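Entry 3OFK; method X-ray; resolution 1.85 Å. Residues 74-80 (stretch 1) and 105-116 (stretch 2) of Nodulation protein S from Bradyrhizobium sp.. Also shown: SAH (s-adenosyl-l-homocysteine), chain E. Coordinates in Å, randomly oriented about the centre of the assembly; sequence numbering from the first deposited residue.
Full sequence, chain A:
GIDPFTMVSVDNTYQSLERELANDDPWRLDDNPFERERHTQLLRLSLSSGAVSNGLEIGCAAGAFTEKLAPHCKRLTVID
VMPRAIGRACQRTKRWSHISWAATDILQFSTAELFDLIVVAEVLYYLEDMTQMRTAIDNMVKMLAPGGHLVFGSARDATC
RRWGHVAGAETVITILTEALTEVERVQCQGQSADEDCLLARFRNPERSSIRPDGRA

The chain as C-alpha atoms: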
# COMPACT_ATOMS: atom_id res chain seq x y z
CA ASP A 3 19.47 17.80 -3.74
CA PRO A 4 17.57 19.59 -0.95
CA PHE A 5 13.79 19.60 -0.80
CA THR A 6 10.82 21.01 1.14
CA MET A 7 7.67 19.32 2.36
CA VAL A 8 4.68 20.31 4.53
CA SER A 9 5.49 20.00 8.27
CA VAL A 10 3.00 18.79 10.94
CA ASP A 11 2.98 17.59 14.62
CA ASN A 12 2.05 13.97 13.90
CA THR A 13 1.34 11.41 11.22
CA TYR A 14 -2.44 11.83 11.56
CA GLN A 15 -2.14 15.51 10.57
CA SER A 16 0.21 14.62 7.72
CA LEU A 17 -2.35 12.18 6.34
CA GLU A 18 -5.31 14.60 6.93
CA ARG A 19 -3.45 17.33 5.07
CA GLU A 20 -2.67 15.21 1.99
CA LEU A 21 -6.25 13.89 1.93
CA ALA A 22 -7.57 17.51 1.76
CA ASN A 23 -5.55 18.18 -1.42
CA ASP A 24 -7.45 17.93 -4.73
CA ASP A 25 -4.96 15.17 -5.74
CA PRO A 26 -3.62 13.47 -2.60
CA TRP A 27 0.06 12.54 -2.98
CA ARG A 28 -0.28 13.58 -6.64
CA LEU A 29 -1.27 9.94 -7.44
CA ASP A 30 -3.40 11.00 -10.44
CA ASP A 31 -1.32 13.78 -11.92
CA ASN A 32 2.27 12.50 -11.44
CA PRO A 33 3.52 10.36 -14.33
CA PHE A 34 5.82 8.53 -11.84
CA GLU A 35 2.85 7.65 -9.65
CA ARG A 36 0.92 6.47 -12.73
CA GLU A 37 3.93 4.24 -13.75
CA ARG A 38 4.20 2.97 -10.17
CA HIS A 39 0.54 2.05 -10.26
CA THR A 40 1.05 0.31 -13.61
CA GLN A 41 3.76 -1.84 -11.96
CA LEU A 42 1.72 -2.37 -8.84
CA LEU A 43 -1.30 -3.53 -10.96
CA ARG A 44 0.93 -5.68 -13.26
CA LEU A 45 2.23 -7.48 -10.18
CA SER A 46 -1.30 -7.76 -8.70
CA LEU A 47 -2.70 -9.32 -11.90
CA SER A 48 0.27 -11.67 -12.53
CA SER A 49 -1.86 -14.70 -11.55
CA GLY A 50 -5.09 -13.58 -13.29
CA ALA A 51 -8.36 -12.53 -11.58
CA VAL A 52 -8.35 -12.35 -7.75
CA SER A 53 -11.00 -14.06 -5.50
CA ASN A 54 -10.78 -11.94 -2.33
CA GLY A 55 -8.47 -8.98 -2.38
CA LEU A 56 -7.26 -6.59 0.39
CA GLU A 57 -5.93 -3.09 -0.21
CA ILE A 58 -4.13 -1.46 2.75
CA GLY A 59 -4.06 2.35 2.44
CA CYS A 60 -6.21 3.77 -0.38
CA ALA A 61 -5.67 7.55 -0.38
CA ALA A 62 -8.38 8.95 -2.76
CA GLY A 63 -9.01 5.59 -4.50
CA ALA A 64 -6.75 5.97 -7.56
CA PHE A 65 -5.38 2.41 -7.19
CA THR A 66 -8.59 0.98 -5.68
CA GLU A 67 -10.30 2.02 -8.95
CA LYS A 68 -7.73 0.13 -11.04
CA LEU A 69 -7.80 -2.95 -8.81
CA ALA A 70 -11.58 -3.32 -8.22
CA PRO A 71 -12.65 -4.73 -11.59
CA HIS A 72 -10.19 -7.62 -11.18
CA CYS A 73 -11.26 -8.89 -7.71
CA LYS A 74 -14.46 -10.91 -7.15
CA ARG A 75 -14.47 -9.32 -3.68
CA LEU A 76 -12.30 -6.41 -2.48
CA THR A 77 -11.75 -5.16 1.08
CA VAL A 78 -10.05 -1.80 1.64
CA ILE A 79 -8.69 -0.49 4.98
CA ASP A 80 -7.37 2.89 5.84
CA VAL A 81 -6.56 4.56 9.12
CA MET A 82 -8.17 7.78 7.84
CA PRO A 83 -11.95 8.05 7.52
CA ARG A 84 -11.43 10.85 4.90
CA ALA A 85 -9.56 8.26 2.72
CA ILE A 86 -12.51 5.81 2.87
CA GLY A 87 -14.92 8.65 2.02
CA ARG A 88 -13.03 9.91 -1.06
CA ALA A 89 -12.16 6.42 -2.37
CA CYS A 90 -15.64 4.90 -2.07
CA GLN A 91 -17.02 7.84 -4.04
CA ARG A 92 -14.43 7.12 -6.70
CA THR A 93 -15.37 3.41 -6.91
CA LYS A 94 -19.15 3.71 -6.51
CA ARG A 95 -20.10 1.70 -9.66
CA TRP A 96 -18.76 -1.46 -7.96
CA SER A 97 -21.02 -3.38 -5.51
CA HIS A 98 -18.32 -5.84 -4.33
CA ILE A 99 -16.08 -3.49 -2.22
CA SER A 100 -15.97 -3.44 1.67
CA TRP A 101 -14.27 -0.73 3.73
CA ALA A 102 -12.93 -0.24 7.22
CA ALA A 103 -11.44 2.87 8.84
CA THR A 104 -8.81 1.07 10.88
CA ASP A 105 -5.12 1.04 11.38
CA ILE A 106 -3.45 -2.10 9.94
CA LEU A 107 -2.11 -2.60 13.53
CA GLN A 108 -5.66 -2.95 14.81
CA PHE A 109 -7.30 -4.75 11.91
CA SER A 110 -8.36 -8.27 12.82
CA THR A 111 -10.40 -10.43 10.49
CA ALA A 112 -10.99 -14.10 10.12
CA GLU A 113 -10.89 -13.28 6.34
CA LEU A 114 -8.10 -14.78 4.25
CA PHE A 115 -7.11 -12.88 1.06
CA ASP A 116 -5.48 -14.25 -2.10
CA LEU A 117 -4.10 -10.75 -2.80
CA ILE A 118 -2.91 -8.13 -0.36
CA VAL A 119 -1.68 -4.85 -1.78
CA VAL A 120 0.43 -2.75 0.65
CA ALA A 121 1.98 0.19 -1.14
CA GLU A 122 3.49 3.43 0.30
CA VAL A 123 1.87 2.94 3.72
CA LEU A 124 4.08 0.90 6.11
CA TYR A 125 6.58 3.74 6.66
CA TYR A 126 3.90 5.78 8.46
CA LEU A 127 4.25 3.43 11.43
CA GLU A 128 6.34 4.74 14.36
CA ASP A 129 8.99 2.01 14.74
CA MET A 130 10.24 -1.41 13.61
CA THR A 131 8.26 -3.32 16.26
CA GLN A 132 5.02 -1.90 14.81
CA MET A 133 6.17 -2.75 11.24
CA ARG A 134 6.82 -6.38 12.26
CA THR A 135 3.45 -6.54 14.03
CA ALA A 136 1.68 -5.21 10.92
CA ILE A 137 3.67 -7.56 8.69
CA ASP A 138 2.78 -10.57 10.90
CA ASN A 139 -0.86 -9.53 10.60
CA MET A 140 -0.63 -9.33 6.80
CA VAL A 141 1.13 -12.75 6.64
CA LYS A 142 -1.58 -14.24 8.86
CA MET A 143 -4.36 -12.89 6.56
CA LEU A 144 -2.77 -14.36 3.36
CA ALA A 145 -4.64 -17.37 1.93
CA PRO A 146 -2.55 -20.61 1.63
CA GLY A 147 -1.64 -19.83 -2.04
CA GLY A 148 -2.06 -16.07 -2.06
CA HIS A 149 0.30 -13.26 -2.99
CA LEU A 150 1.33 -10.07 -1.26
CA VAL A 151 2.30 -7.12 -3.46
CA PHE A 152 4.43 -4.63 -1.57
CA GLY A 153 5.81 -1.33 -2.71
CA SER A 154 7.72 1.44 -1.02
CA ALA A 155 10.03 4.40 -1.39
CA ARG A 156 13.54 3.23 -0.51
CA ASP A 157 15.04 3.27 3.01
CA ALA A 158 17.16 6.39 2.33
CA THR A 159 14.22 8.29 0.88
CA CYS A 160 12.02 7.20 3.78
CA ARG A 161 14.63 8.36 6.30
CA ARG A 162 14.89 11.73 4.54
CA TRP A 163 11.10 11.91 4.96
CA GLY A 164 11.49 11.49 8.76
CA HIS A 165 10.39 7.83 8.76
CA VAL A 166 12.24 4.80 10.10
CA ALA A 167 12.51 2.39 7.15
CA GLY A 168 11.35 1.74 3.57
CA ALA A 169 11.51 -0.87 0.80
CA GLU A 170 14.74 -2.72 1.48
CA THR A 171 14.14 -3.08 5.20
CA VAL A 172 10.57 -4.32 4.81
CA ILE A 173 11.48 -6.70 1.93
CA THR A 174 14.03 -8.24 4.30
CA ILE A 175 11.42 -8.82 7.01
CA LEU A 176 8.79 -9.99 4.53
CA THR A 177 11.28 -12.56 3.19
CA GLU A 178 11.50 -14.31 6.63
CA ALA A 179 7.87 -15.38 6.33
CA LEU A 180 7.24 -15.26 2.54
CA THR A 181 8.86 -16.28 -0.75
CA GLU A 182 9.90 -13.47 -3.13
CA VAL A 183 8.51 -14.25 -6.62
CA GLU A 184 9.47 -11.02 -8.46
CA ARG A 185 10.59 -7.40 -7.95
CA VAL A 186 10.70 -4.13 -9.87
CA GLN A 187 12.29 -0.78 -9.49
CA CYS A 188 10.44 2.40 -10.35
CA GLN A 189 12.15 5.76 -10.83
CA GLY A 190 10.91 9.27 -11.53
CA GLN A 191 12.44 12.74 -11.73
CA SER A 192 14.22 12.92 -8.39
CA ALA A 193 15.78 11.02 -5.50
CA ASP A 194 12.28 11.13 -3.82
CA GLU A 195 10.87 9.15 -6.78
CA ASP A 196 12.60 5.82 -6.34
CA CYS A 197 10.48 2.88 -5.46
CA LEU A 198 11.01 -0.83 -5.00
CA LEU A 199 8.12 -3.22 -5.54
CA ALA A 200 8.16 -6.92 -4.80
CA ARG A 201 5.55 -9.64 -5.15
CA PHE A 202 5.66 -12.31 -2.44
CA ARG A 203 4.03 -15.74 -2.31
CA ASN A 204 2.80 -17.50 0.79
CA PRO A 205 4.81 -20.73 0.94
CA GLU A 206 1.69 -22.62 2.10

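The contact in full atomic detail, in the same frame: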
# COMPACT_ATOMS: atom_id res chain seq x y z
N LYS A 74 -13.07 -10.49 -7.33
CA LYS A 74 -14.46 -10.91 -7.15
C LYS A 74 -15.04 -10.20 -5.90
O LYS A 74 -16.17 -9.69 -5.90
CB LYS A 74 -14.49 -12.45 -7.00
CG LYS A 74 -15.84 -13.10 -6.93
CD LYS A 74 -15.69 -14.58 -7.32
CE LYS A 74 -16.78 -15.47 -6.76
NZ LYS A 74 -16.53 -16.88 -7.21
N ARG A 75 -14.23 -10.15 -4.87
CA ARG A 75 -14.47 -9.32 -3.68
C ARG A 75 -13.21 -8.53 -3.36
O ARG A 75 -12.09 -9.05 -3.51
CB ARG A 75 -14.89 -10.18 -2.48
CG ARG A 75 -16.24 -10.83 -2.61
CD ARG A 75 -16.68 -11.58 -1.32
NE ARG A 75 -16.97 -10.66 -0.21
CZ ARG A 75 -16.23 -10.48 0.89
NH1 ARG A 75 -15.11 -11.17 1.10
NH2 ARG A 75 -16.62 -9.60 1.79
N LEU A 76 -13.40 -7.29 -2.91
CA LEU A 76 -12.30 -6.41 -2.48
C LEU A 76 -12.65 -5.81 -1.12
O LEU A 76 -13.78 -5.31 -0.93
CB LEU A 76 -12.06 -5.26 -3.49
CG LEU A 76 -10.95 -4.21 -3.26
CD1 LEU A 76 -9.53 -4.86 -3.09
CD2 LEU A 76 -10.93 -3.16 -4.32
N THR A 77 -11.70 -5.88 -0.19
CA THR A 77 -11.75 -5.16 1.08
C THR A 77 -10.66 -4.09 1.08
O THR A 77 -9.53 -4.32 0.63
CB THR A 77 -11.60 -6.19 2.23
OG1 THR A 77 -12.65 -7.14 2.09
CG2 THR A 77 -11.60 -5.53 3.66
N VAL A 78 -10.99 -2.93 1.63
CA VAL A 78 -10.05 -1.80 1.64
C VAL A 78 -10.00 -1.21 3.09
O VAL A 78 -11.04 -0.95 3.72
CB VAL A 78 -10.53 -0.71 0.71
CG1 VAL A 78 -9.56 0.53 0.73
CG2 VAL A 78 -10.69 -1.22 -0.71
N ILE A 79 -8.81 -1.07 3.66
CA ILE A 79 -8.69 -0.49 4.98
C ILE A 79 -7.85 0.76 4.84
O ILE A 79 -7.05 0.90 3.92
CB ILE A 79 -8.18 -1.46 6.07
CG1 ILE A 79 -6.71 -1.85 5.90
CG2 ILE A 79 -9.05 -2.76 6.08
CD1 ILE A 79 -6.00 -2.19 7.20
N ASP A 80 -8.12 1.68 5.74
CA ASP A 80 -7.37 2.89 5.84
C ASP A 80 -7.59 3.49 7.22
O ASP A 80 -8.70 3.50 7.77
CB ASP A 80 -7.80 3.89 4.78
CG ASP A 80 -6.73 4.92 4.52
OD1 ASP A 80 -6.44 5.77 5.43
OD2 ASP A 80 -6.10 4.80 3.45
N ASP A 105 -6.53 1.15 11.50
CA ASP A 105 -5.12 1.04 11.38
C ASP A 105 -4.82 -0.44 11.08
O ASP A 105 -5.48 -1.36 11.60
CB ASP A 105 -4.50 1.47 12.71
CG ASP A 105 -3.01 1.66 12.64
OD1 ASP A 105 -2.32 0.85 11.98
OD2 ASP A 105 -2.55 2.63 13.25
N ILE A 106 -3.83 -0.70 10.24
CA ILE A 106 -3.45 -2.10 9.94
C ILE A 106 -3.03 -2.83 11.24
O ILE A 106 -3.24 -4.04 11.38
CB ILE A 106 -2.39 -2.19 8.82
CG1 ILE A 106 -2.01 -3.66 8.54
CG2 ILE A 106 -1.17 -1.34 9.14
CD1 ILE A 106 -3.19 -4.54 8.17
N LEU A 107 -2.47 -2.08 12.20
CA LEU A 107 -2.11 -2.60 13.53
C LEU A 107 -3.29 -3.11 14.32
O LEU A 107 -3.12 -3.96 15.19
CB LEU A 107 -1.43 -1.51 14.38
CG LEU A 107 0.03 -1.20 14.07
CD1 LEU A 107 0.50 -0.14 15.05
CD2 LEU A 107 0.91 -2.45 14.17
N GLN A 108 -4.47 -2.58 14.05
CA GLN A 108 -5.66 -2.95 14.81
C GLN A 108 -6.63 -3.81 14.05
O GLN A 108 -7.60 -4.29 14.63
CB GLN A 108 -6.36 -1.70 15.32
CG GLN A 108 -5.81 -1.21 16.66
CD GLN A 108 -6.92 -0.71 17.54
OE1 GLN A 108 -7.44 0.39 17.34
NE2 GLN A 108 -7.34 -1.54 18.52
N PHE A 109 -6.39 -4.01 12.76
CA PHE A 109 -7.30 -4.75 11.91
C PHE A 109 -7.19 -6.23 12.23
O PHE A 109 -6.11 -6.82 12.15
CB PHE A 109 -6.97 -4.51 10.43
CG PHE A 109 -7.97 -5.11 9.46
CD1 PHE A 109 -9.32 -4.83 9.57
CD2 PHE A 109 -7.55 -5.90 8.42
CE1 PHE A 109 -10.24 -5.35 8.66
CE2 PHE A 109 -8.46 -6.42 7.51
CZ PHE A 109 -9.80 -6.15 7.63
N SER A 110 -8.31 -6.82 12.64
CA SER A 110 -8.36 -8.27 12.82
C SER A 110 -9.60 -8.79 12.11
O SER A 110 -10.73 -8.37 12.38
CB SER A 110 -8.38 -8.63 14.30
OG SER A 110 -9.48 -8.01 14.94
N THR A 111 -9.35 -9.68 11.15
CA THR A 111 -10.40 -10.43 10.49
C THR A 111 -10.05 -11.88 10.55
O THR A 111 -8.88 -12.24 10.71
CB THR A 111 -10.49 -10.13 9.01
OG1 THR A 111 -9.60 -9.06 8.69
CG2 THR A 111 -11.97 -9.83 8.58
N ALA A 112 -11.10 -12.69 10.41
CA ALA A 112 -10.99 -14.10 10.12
C ALA A 112 -10.82 -14.32 8.60
O ALA A 112 -10.41 -15.41 8.18
CB ALA A 112 -12.22 -14.83 10.66
N GLU A 113 -11.13 -13.29 7.80
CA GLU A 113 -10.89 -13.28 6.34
C GLU A 113 -9.47 -13.70 5.96
O GLU A 113 -8.48 -13.26 6.57
CB GLU A 113 -11.08 -11.87 5.75
CG GLU A 113 -12.50 -11.37 5.52
CD GLU A 113 -13.02 -11.68 4.13
OE1 GLU A 113 -13.59 -12.77 3.93
OE2 GLU A 113 -12.87 -10.83 3.24
N LEU A 114 -9.37 -14.54 4.93
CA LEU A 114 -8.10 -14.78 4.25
C LEU A 114 -8.22 -14.25 2.82
O LEU A 114 -9.25 -14.47 2.17
CB LEU A 114 -7.71 -16.26 4.27
CG LEU A 114 -7.56 -16.87 5.67
CD1 LEU A 114 -7.29 -18.40 5.62
CD2 LEU A 114 -6.50 -16.13 6.49
N PHE A 115 -7.18 -13.56 2.37
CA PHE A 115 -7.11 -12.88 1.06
C PHE A 115 -6.06 -13.50 0.13
O PHE A 115 -4.92 -13.75 0.53
CB PHE A 115 -6.80 -11.39 1.25
CG PHE A 115 -7.73 -10.70 2.20
CD1 PHE A 115 -8.98 -10.27 1.78
CD2 PHE A 115 -7.38 -10.53 3.54
CE1 PHE A 115 -9.86 -9.68 2.64
CE2 PHE A 115 -8.26 -9.92 4.43
CZ PHE A 115 -9.51 -9.49 3.97
N ASP A 116 -6.45 -13.76 -1.11
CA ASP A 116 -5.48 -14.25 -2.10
C ASP A 116 -4.63 -13.13 -2.74
O ASP A 116 -3.67 -13.40 -3.48
CB ASP A 116 -6.15 -15.13 -3.16
CG ASP A 116 -7.25 -14.42 -3.92
OD1 ASP A 116 -7.91 -13.56 -3.34
OD2 ASP A 116 -7.47 -14.75 -5.10
N SAH E . -1.64 2.37 -1.50
CA SAH E . -1.99 3.57 -2.26
CB SAH E . -2.08 4.76 -1.31
CG SAH E . -0.83 5.26 -0.62
SD SAH E . -1.03 6.82 0.31
C SAH E . -1.02 3.88 -3.41
O SAH E . 0.07 3.32 -3.50
OXT SAH E . -1.33 4.69 -4.28
C5' SAH E . -1.04 6.06 1.96
C4' SAH E . -2.37 5.66 2.56
O4' SAH E . -2.13 4.86 3.71
C3' SAH E . -3.24 6.84 3.00
O3' SAH E . -4.60 6.62 2.59
C2' SAH E . -3.10 6.81 4.53
O2' SAH E . -4.23 7.34 5.18
C1' SAH E . -2.95 5.33 4.77
N9 SAH E . -2.36 4.89 6.05
C8 SAH E . -1.30 5.44 6.72
N7 SAH E . -1.05 4.70 7.82
C5 SAH E . -1.93 3.68 7.86
C6 SAH E . -2.04 2.62 8.77
N6 SAH E . -1.22 2.60 9.86
N1 SAH E . -3.03 1.70 8.57
C2 SAH E . -3.86 1.80 7.45
N3 SAH E . -3.71 2.84 6.54
C4 SAH E . -2.74 3.76 6.73
O HOH W 1 -14.00 -8.29 4.02

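The most unusual feature of this contact is that a bound ligand bridges the end of the contact where Asp80 and Asp105 lie: S-adenosyl-L-homocysteine is held by both stretches at once. Asp80, closing stretch 1, accepts hydrogen bonds from the ribose, O2' to OD1 at 2.7 Å and O3' to OD2 at 2.5 Å. Stretch 2 reads the adenine edge instead: N6 donates to Asp105 OD1 at 3.0 Å, and Ile106 N donates to ligand N1 at 3.0 Å. Asp105 OD1 also accepts from Leu107 N at 2.9 Å, which ties the carboxylate to the turn that follows it, where Gln108 N bonds back to Asp105 O at 2.9 Å.

No backbone hydrogen bond joins the two stretches. The strand and the mostly irregular second stretch lie apart, with CA atoms 7.4 Å from each other at Ile79 and Ile106 and 9.0 Å at Thr77 and Phe115, so side chains must fill the gap. Along the strand Thr77 and Ile79 point toward stretch 2 while Leu76 and Val78 point away; Arg75, at the corner before it, also points toward stretch 2.

Ile79 gives up the most surface, 89 of the 320 Å² buried in all. Its CG2 sits over the face of the Phe109 ring, 3.8 Å from the centroid and 10° off the normal, a CH-pi contact. Its CD1 meets Ile106 CD1 at 3.8 Å, an apolar pairing beside the adenine site.

From Ile79 back toward Arg75 the contact becomes polar. Thr77 OG1 lies near the plane of the Phe115 ring, 3.8 Å from CE1, and reaches Glu113 through a water that donates to Thr77 OG1 at 2.6 Å and to Glu113 OE2 at 2.9 Å. That same OE2 takes a hydrogen bond from Arg75 NH1 at 3.1 Å, nearly in the guanidinium plane, completing a salt bridge at the exposed end. The pattern is an apolar middle, Ile79 with Ile106 and Phe109, between the carboxylates that hold the ligand and a salt bridge at the exposed end.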